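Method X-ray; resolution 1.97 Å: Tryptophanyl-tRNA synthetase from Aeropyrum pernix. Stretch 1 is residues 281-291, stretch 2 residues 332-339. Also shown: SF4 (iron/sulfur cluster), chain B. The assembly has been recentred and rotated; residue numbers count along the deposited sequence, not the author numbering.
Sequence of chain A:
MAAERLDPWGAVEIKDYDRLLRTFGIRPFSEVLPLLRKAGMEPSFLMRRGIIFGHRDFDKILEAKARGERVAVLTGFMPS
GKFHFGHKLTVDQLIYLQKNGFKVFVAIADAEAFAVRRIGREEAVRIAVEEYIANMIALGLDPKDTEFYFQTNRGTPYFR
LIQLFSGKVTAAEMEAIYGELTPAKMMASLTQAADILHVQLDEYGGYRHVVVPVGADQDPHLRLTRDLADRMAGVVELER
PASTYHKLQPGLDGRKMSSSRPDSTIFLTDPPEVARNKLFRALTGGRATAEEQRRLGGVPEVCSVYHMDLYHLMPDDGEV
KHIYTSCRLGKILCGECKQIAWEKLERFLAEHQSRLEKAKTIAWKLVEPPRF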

# COMPACT_ATOMS: atom_id res chain seq x y z
N ARG A 281 9.55 -35.40 26.45
CA ARG A 281 8.29 -35.81 25.89
C ARG A 281 8.26 -35.95 24.41
O ARG A 281 7.22 -36.33 23.87
N ALA A 282 9.36 -35.62 23.71
CA ALA A 282 9.38 -35.69 22.22
C ALA A 282 9.09 -37.10 21.68
O ALA A 282 9.57 -38.11 22.23
N LEU A 283 8.40 -37.16 20.54
CA LEU A 283 8.30 -38.42 19.79
C LEU A 283 9.64 -38.90 19.20
O LEU A 283 10.44 -38.11 18.62
N THR A 284 9.89 -40.19 19.35
CA THR A 284 11.12 -40.79 18.85
C THR A 284 10.79 -41.90 17.86
O THR A 284 9.63 -42.26 17.67
N GLY A 285 11.82 -42.42 17.21
CA GLY A 285 11.70 -43.70 16.51
C GLY A 285 12.02 -44.91 17.39
O GLY A 285 12.60 -45.86 16.91
N GLY A 286 11.72 -44.83 18.69
CA GLY A 286 12.01 -45.92 19.66
C GLY A 286 10.96 -47.04 19.53
O GLY A 286 10.03 -46.95 18.70
N ARG A 287 11.11 -48.11 20.31
CA ARG A 287 10.24 -49.29 20.12
C ARG A 287 9.53 -49.58 21.40
O ARG A 287 9.69 -48.85 22.41
N ALA A 288 8.74 -50.67 21.37
CA ALA A 288 7.91 -51.10 22.48
C ALA A 288 8.60 -50.95 23.83
O ALA A 288 8.04 -50.34 24.77
N THR A 289 9.82 -51.49 23.91
CA THR A 289 10.53 -51.65 25.19
C THR A 289 12.03 -51.71 25.00
O THR A 289 12.53 -52.04 23.90
N ALA A 290 12.74 -51.46 26.11
CA ALA A 290 14.21 -51.56 26.17
C ALA A 290 14.64 -52.81 25.42
O ALA A 290 15.48 -52.77 24.52
N GLU A 291 13.99 -53.91 25.78
CA GLU A 291 14.22 -55.24 25.22
C GLU A 291 14.18 -55.29 23.67
O GLU A 291 15.15 -55.73 23.03
N ILE A 332 21.84 -48.01 21.81
CA ILE A 332 21.40 -46.90 22.61
C ILE A 332 19.89 -46.90 22.75
O ILE A 332 19.18 -47.18 21.79
N LEU A 333 19.42 -46.58 23.95
CA LEU A 333 18.00 -46.43 24.23
C LEU A 333 17.61 -44.94 24.23
O LEU A 333 18.46 -44.07 24.47
N CYS A 334 16.32 -44.66 24.03
CA CYS A 334 15.82 -43.30 23.89
C CYS A 334 16.00 -42.44 25.14
O CYS A 334 16.21 -41.23 25.05
N GLY A 335 15.91 -43.05 26.31
CA GLY A 335 16.14 -42.33 27.55
C GLY A 335 17.55 -41.75 27.57
O GLY A 335 17.75 -40.59 27.94
N GLU A 336 18.55 -42.53 27.16
CA GLU A 336 19.92 -42.00 27.25
C GLU A 336 20.19 -41.03 26.10
O GLU A 336 20.93 -40.07 26.26
N CYS A 337 19.64 -41.36 24.94
CA CYS A 337 19.71 -40.48 23.80
C CYS A 337 19.13 -39.08 24.06
O CYS A 337 19.73 -38.09 23.68
N LYS A 338 17.96 -39.04 24.73
CA LYS A 338 17.35 -37.81 25.17
C LYS A 338 18.19 -37.09 26.17
O LYS A 338 18.29 -35.89 26.09
N GLN A 339 18.78 -37.79 27.16
CA GLN A 339 19.57 -37.01 28.10
C GLN A 339 20.84 -36.47 27.39
O GLN A 339 21.26 -35.36 27.68

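The most unusual feature of this contact is the iron/sulfur cluster SF4 set against it, held by two cysteines of the helix that begins at Cys334. Cys334 SG lies 2.3 Å from SF4 FE3, and Cys337 SG lies 2.3 Å from SF4 FE1, both coordination distances. The two sulfurs nevertheless differ in role. Cys334, with CA-to-CB toward the other stretch and chi1 at -68° (m), also packs against the loop, whereas Cys337, with chi1 at -160° (t), stays clear of the loop, its nearest side-chain approach being Cys337 CB to Thr284 CG2 at 7.1 Å.

Around Cys334 SG the loop fits closely. Thr284 OG1 approaches Cys334 SG at 3.5 Å, and Gly286 CA stands 3.6 Å from the same sulfur. Gly286 has no side chain, and the space is needed: an ideal CB there would fall 2.6 Å from Cys334 SG, a clash. The loop also borders the cluster directly, with Gly285 C 3.4 Å and Gly286 N 3.6 Å from SF4 S1.

Thr284 points toward the helix in the p rotamer (chi1 66°). Its hydroxyl has a partner within its own loop, since Gly286 N donates to Thr284 OG1 at 3.0 Å with an N-H...acceptor angle of 148°; this bond ties the turn together beside the cysteine. Its methyl faces a different neighbour: Thr284 CG2 is 3.5 Å from Lys338 CE and 3.8 Å from SF4 S2.

Lys338 has the largest area covered by the opposing stretch, 63 Å². It points toward the loop, and its chi angles of -72°, 174°, 161° and 176° (m, t, t, t) describe an extended chain that carries the amine across the gap. Although the CA atoms of Ala282 and Lys338 are 8.8 Å apart, Lys338 NZ donates a hydrogen bond to Ala282 O at 3.0 Å, the sole hydrogen bond between the stretches. The acceptor is a backbone carbonyl, so this link does not depend on the small side chain of Ala282, which is directed sideways.

At the other end the contact is apolar. Leu333 CD1 meets Ala290 CB at 3.7 Å; both CA-to-CB bonds run sideways, but the m, t rotamer of Leu333 (chi1 -59°, chi2 -171°) brings its end nearer. Leu333 occupies the N-cap position, and its backbone is anchored locally: Leu333 N donates to Glu336 OE2 at 3.3 Å, while Cys337 N donates to Leu333 O at 3.0 Å. In total the two stretches bury 281 Å², both sides summed.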

# COMPACT_ATOMS: atom_id res chain seq x y z
CB ARG A 281 7.21 -34.79 26.32
CG ARG A 281 6.88 -35.08 27.76
CD ARG A 281 6.14 -33.93 28.39
NE ARG A 281 6.20 -34.13 29.83
CZ ARG A 281 6.01 -33.14 30.71
NH1 ARG A 281 5.74 -31.91 30.28
NH2 ARG A 281 6.09 -33.40 32.02
CB ALA A 282 10.75 -35.23 21.65
CB LEU A 283 7.23 -38.30 18.69
CG LEU A 283 5.86 -37.83 19.22
CD1 LEU A 283 4.72 -37.89 18.17
CD2 LEU A 283 5.44 -38.58 20.48
CB THR A 284 11.90 -41.46 20.02
OG1 THR A 284 11.12 -42.58 20.51
CG2 THR A 284 12.12 -40.48 21.12
CB ARG A 287 11.00 -50.54 19.62
CG ARG A 287 12.00 -50.37 18.46
CD ARG A 287 11.51 -50.68 17.00
NE ARG A 287 12.71 -50.66 16.14
CZ ARG A 287 12.77 -50.77 14.80
NH1 ARG A 287 11.68 -50.94 14.05
NH2 ARG A 287 13.97 -50.71 14.20
CB ALA A 288 7.45 -52.56 22.26
CB THR A 289 10.16 -53.01 25.87
OG1 THR A 289 10.25 -54.06 24.88
CG2 THR A 289 8.74 -52.98 26.50
CB ALA A 290 14.67 -51.62 27.64
CB GLU A 291 13.23 -56.22 25.89
CG GLU A 291 13.65 -57.67 25.91
CD GLU A 291 13.13 -58.46 24.69
OE1 GLU A 291 12.39 -57.88 23.85
OE2 GLU A 291 13.44 -59.68 24.58
CB ILE A 332 21.95 -45.51 22.01
CG1 ILE A 332 21.76 -44.36 23.01
CG2 ILE A 332 21.32 -45.16 20.63
CD1 ILE A 332 22.29 -43.03 22.47
CB LEU A 333 17.66 -47.06 25.59
CG LEU A 333 17.96 -48.58 25.79
CD1 LEU A 333 17.35 -49.07 27.11
CD2 LEU A 333 17.48 -49.41 24.61
CB CYS A 334 14.34 -43.33 23.49
SG CYS A 334 14.11 -43.98 21.78
CB GLU A 336 20.98 -43.09 27.25
CG GLU A 336 20.79 -44.19 26.27
CD GLU A 336 21.76 -45.39 26.52
OE1 GLU A 336 23.03 -45.14 26.54
OE2 GLU A 336 21.23 -46.54 26.70
CB CYS A 337 19.00 -41.13 22.66
SG CYS A 337 19.48 -40.46 21.05
CB LYS A 338 15.96 -38.04 25.79
CG LYS A 338 14.93 -38.40 24.68
CD LYS A 338 13.56 -38.80 25.26
CE LYS A 338 12.44 -38.68 24.13
NZ LYS A 338 11.11 -39.16 24.62
CB GLN A 339 19.90 -37.85 29.40
CG GLN A 339 20.92 -37.19 30.33
CD GLN A 339 20.48 -35.93 31.02
OE1 GLN A 339 19.28 -35.51 31.01
NE2 GLN A 339 21.45 -35.31 31.68
FE1 SF4 B . 17.84 -41.58 19.93
FE2 SF4 B . 17.27 -43.61 18.17
FE3 SF4 B . 15.66 -43.15 20.35
FE4 SF4 B . 15.77 -41.27 18.36
S1 SF4 B . 15.02 -43.53 18.18
S2 SF4 B . 15.82 -40.86 20.59
S3 SF4 B . 17.88 -41.40 17.65
S4 SF4 B . 17.86 -43.91 20.36